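Local coordinates for beta subunit of photoactivated adenylyl cyclase (Beggiatoa sp. PS, PDB 5M2A), which makes cyclic AMP from ATP when blue light is sensed by its flavin-binding BLUF domain, working as a light-regulated adenylyl cyclase, at the interface of chains A and B. Coordinates in Å, arbitrary orientation; residue numbers count along the deposited sequence, not the author numbering. Chains: chain A/B, Beta subunit of photoactivated adenylyl cyclase.

Contact 1: the interface of chains A and B. Residues chain A 177, 180-181, 184, 201; chain B 261-262.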
# COMPACT_ATOMS: atom_id res chain seq x y z
N VAL A 177 9.03 -15.80 -7.35
CA VAL A 177 7.99 -15.33 -6.43
C VAL A 177 8.13 -15.99 -5.06
O VAL A 177 8.04 -15.32 -4.03
CB VAL A 177 6.60 -15.59 -7.05
CG1 VAL A 177 5.49 -15.44 -5.98
CG2 VAL A 177 6.37 -14.64 -8.22
N VAL A 180 11.13 -14.29 -3.40
CA VAL A 180 10.92 -12.92 -2.95
C VAL A 180 9.95 -12.89 -1.78
O VAL A 180 10.15 -12.14 -0.81
CB VAL A 180 10.44 -12.05 -4.13
CG1 VAL A 180 10.18 -10.64 -3.66
CG2 VAL A 180 11.50 -12.01 -5.23
N ASN A 181 8.89 -13.71 -1.82
CA ASN A 181 7.97 -13.77 -0.68
C ASN A 181 8.70 -14.18 0.60
O ASN A 181 8.38 -13.68 1.69
CB ASN A 181 6.82 -14.74 -0.96
CG ASN A 181 5.77 -14.15 -1.88
OD1 ASN A 181 5.63 -12.94 -1.98
ND2 ASN A 181 5.01 -15.02 -2.54
N PHE A 184 10.74 -11.17 1.74
CA PHE A 184 9.84 -10.20 2.36
C PHE A 184 9.32 -10.67 3.71
O PHE A 184 9.22 -9.87 4.66
CB PHE A 184 8.66 -9.91 1.42
CG PHE A 184 9.01 -9.08 0.23
CD1 PHE A 184 10.24 -8.43 0.13
CD2 PHE A 184 8.09 -8.93 -0.81
CE1 PHE A 184 10.55 -7.65 -0.99
CE2 PHE A 184 8.39 -8.16 -1.92
CZ PHE A 184 9.62 -7.52 -2.02
N PHE A 201 7.00 -2.27 -0.27
CA PHE A 201 7.92 -3.04 -1.11
C PHE A 201 8.04 -2.36 -2.46
O PHE A 201 7.03 -1.98 -3.07
CB PHE A 201 7.43 -4.48 -1.31
CG PHE A 201 7.16 -5.22 -0.04
CD1 PHE A 201 7.89 -4.97 1.11
CD2 PHE A 201 6.15 -6.18 0.02
CE1 PHE A 201 7.64 -5.67 2.29
CE2 PHE A 201 5.89 -6.86 1.19
CZ PHE A 201 6.64 -6.62 2.32
N MET B 261 2.78 -9.60 -3.42
CA MET B 261 3.84 -10.33 -2.74
C MET B 261 3.97 -9.86 -1.30
O MET B 261 3.48 -8.79 -0.91
CB MET B 261 5.16 -10.18 -3.51
CG MET B 261 5.07 -10.78 -4.92
SD MET B 261 6.64 -10.94 -5.76
CE MET B 261 7.36 -9.40 -5.22
N GLY B 262 4.60 -10.71 -0.50
CA GLY B 262 4.72 -10.48 0.92
C GLY B 262 4.30 -11.68 1.75
O GLY B 262 4.52 -12.83 1.37

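Contact 2: the interface of chains A and B. Residues chain A 123, 126-127, 130, 134, 138, 144; chain B 125-126, 129.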
# COMPACT_ATOMS: atom_id res chain seq x y z
N HIS A 123 -12.11 -6.32 4.78
CA HIS A 123 -11.34 -5.38 5.59
C HIS A 123 -10.03 -6.01 6.05
O HIS A 123 -8.96 -5.38 5.97
CB HIS A 123 -12.19 -4.95 6.79
CG HIS A 123 -11.62 -3.80 7.58
ND1 HIS A 123 -10.58 -3.95 8.48
CD2 HIS A 123 -11.98 -2.50 7.63
CE1 HIS A 123 -10.32 -2.78 9.04
NE2 HIS A 123 -11.15 -1.88 8.54
N LEU A 126 -7.50 -6.04 3.18
CA LEU A 126 -6.96 -4.70 2.96
C LEU A 126 -5.95 -4.29 4.03
O LEU A 126 -4.98 -3.61 3.71
CB LEU A 126 -8.09 -3.67 2.91
CG LEU A 126 -9.19 -3.77 1.86
CD1 LEU A 126 -9.81 -2.40 1.64
CD2 LEU A 126 -8.71 -4.35 0.55
N GLU A 127 -6.19 -4.67 5.30
CA GLU A 127 -5.24 -4.36 6.37
C GLU A 127 -3.83 -4.80 6.03
O GLU A 127 -2.86 -4.14 6.43
CB GLU A 127 -5.66 -5.05 7.67
CG GLU A 127 -6.83 -4.40 8.38
CD GLU A 127 -7.38 -5.32 9.45
OE1 GLU A 127 -8.60 -5.60 9.43
OE2 GLU A 127 -6.58 -5.79 10.28
N MET A 130 -1.73 -2.23 4.06
CA MET A 130 -1.51 -0.89 4.57
C MET A 130 -0.06 -0.70 5.03
O MET A 130 0.57 -1.65 5.51
CB MET A 130 -2.44 -0.62 5.75
CG MET A 130 -3.91 -0.78 5.40
SD MET A 130 -4.38 0.24 4.00
CE MET A 130 -4.31 1.80 4.73
N VAL A 134 -0.22 3.50 8.97
CA VAL A 134 -1.67 3.67 8.86
C VAL A 134 -2.40 2.77 9.85
O VAL A 134 -3.37 3.19 10.49
CB VAL A 134 -2.13 3.39 7.42
CG1 VAL A 134 -3.62 3.35 7.41
CG2 VAL A 134 -1.60 4.46 6.46
N ILE A 138 -4.94 3.99 12.96
CA ILE A 138 -6.29 3.45 13.15
C ILE A 138 -6.42 2.81 14.52
O ILE A 138 -7.43 2.99 15.21
CB ILE A 138 -6.62 2.46 12.02
CG1 ILE A 138 -6.74 3.21 10.70
CG2 ILE A 138 -7.93 1.72 12.32
CD1 ILE A 138 -6.83 2.31 9.53
N PRO A 144 -6.59 8.19 9.61
CA PRO A 144 -5.33 8.52 8.91
C PRO A 144 -5.51 9.53 7.79
O PRO A 144 -4.57 10.26 7.48
CB PRO A 144 -4.85 7.16 8.38
CG PRO A 144 -6.07 6.29 8.36
CD PRO A 144 -6.94 6.76 9.48
N VAL B 125 -11.88 3.83 4.19
CA VAL B 125 -10.63 4.53 4.43
C VAL B 125 -9.46 3.72 3.88
O VAL B 125 -8.62 4.23 3.15
CB VAL B 125 -10.44 4.82 5.93
CG1 VAL B 125 -9.07 5.46 6.18
CG2 VAL B 125 -11.54 5.74 6.44
N LEU B 126 -9.42 2.42 4.22
CA LEU B 126 -8.34 1.56 3.75
C LEU B 126 -8.26 1.54 2.23
O LEU B 126 -7.17 1.48 1.66
CB LEU B 126 -8.51 0.14 4.27
CG LEU B 126 -8.58 -0.13 5.77
CD1 LEU B 126 -8.45 -1.62 6.00
CD2 LEU B 126 -7.49 0.62 6.51
N TYR B 129 -5.88 3.83 0.32
CA TYR B 129 -4.45 3.55 0.32
C TYR B 129 -4.08 2.33 -0.51
O TYR B 129 -2.90 1.97 -0.57
CB TYR B 129 -3.94 3.36 1.75
CG TYR B 129 -4.03 4.59 2.63
CD1 TYR B 129 -3.06 5.58 2.58
CD2 TYR B 129 -5.09 4.75 3.52
CE1 TYR B 129 -3.14 6.70 3.39
CE2 TYR B 129 -5.17 5.85 4.34
CZ TYR B 129 -4.20 6.82 4.27
OH TYR B 129 -4.28 7.93 5.08

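Contact 1: the interface of chains A and B
B:Met261 lies against the helix 173-193 of chain A, its side chain set between A:Val180, A:Asn181 and A:Phe184, where the two class III cyclase catalytic domains of the dimer meet. Such domains act as pairs, with the active sites formed where the two chains join, so a contact of this kind probably helps to set one domain against its mate. The chain of B:Met261 runs out from the short strand 260-261 and folds back at its last torsion (chi3 -39°), which turns the terminal methyl CE toward the helix. There CE presses on CG1 of A:Val180 at 3.4 Å, closer than carbons usually pack, and also touches the rim of the A:Phe184 ring at CE2, 3.7 Å away. The flexible, unbranched methionine can bend to bring its methyl against both a branched valine and a ring rim.

A:Asn181 crosses B:Met261 at about a right angle and supplies the polar part of the contact. Its amide oxygen OD1 accepts the backbone N-H of B:Gly262 at 2.9 Å; the bond is nearly straight at the hydrogen (168°), but the donor stands above the amide plane, 38° out of it. With CG anti to its own carbonyl carbon, the amide points out from the helix toward the B backbone. Asparagine is apt here because its short side chain carries an acceptor without adding a formal charge to apolar surroundings.

The A:Phe184 ring stands between A:Val180 CG1 on one face and A:Phe201 CG on the other, both offset toward the rim, and this layering within chain A probably steadies it. B:Gly262 N comes to its edge in the ring plane. A:Phe201, from strand 197-202, rests CE2 on the alpha carbon of B:Gly262 at 3.8 Å, a close approach that the absence of a side chain on glycine favours.

Contact 2: the interface of chains A and B
A chi1 of -170° carries the imidazole of A:His123 away from its backbone N and toward chain B, while B:Leu126, its own CG anti to the carbonyl carbon, reaches out from helix 110-128 to meet it. Methyl CD1 of the leucine sits over the centre of the ring, 3.8 Å from the centroid of A:His123, in a CH-pi contact. On the imidazole edge ND1 donates to OE1 of A:Glu127, one helical turn on, at 2.7 Å. The acceptor lies close to the ring plane, but the bond is bent (146° at the hydrogen) and meets OE1 on its anti side, 23° out of the carboxylate plane; it should help to hold the ring's rotation. The nearby carboxylate would probably favour a protonated imidazole. Were A:His123 an alanine, CD1 of B:Leu126 would probably lose the ring face beneath it, and OE1 of A:Glu127 this donor.

The helices 110-129 and 110-128 of the two chains, which probably help to connect sensor and cyclase, meet here, and leucine suits the junction because its forked end serves two neighbourhoods. CD1 also touches CB of A:Leu126, the same residue of the partner, whereas CD2 meets the CD1 methyl of A:Ile138 at 3.5 Å. A:Met130, bent at chi2 and chi3, crosses B:Leu126 and B:Tyr129 at about right angles and places its methyl CE 3.3 Å from ring atom CD2 of the tyrosine.

A:Val134 caps a face of the B:Tyr129 ring, its methyl CG2 4.0 Å above the plane and over the centre. A:Pro144 offers a compact, rigid surface to B:Val125, and its CB lies 3.4 Å from the phenolic oxygen OH of B:Tyr129.

About 20 Å separates the centres of the C-alpha atoms of contact 1 and contact 2, which share no residue. Both belong to the same two-fold symmetric interface, so each recurs with the chains exchanged. Contact 1 joins the cyclase domains through helix 173-193 and strand 197-202 of one chain and residues 261-262 of the other; contact 2 joins the helices 110-129 and 110-128, the loop residues A:Met130 and B:Tyr129, helix 132-139 and the 3-10 helix 144-146. The latter leads to strand 150-161 of the catalytic domain. Changes in the sensor could therefore plausibly pass through contact 2 to the cyclase pairing at contact 1.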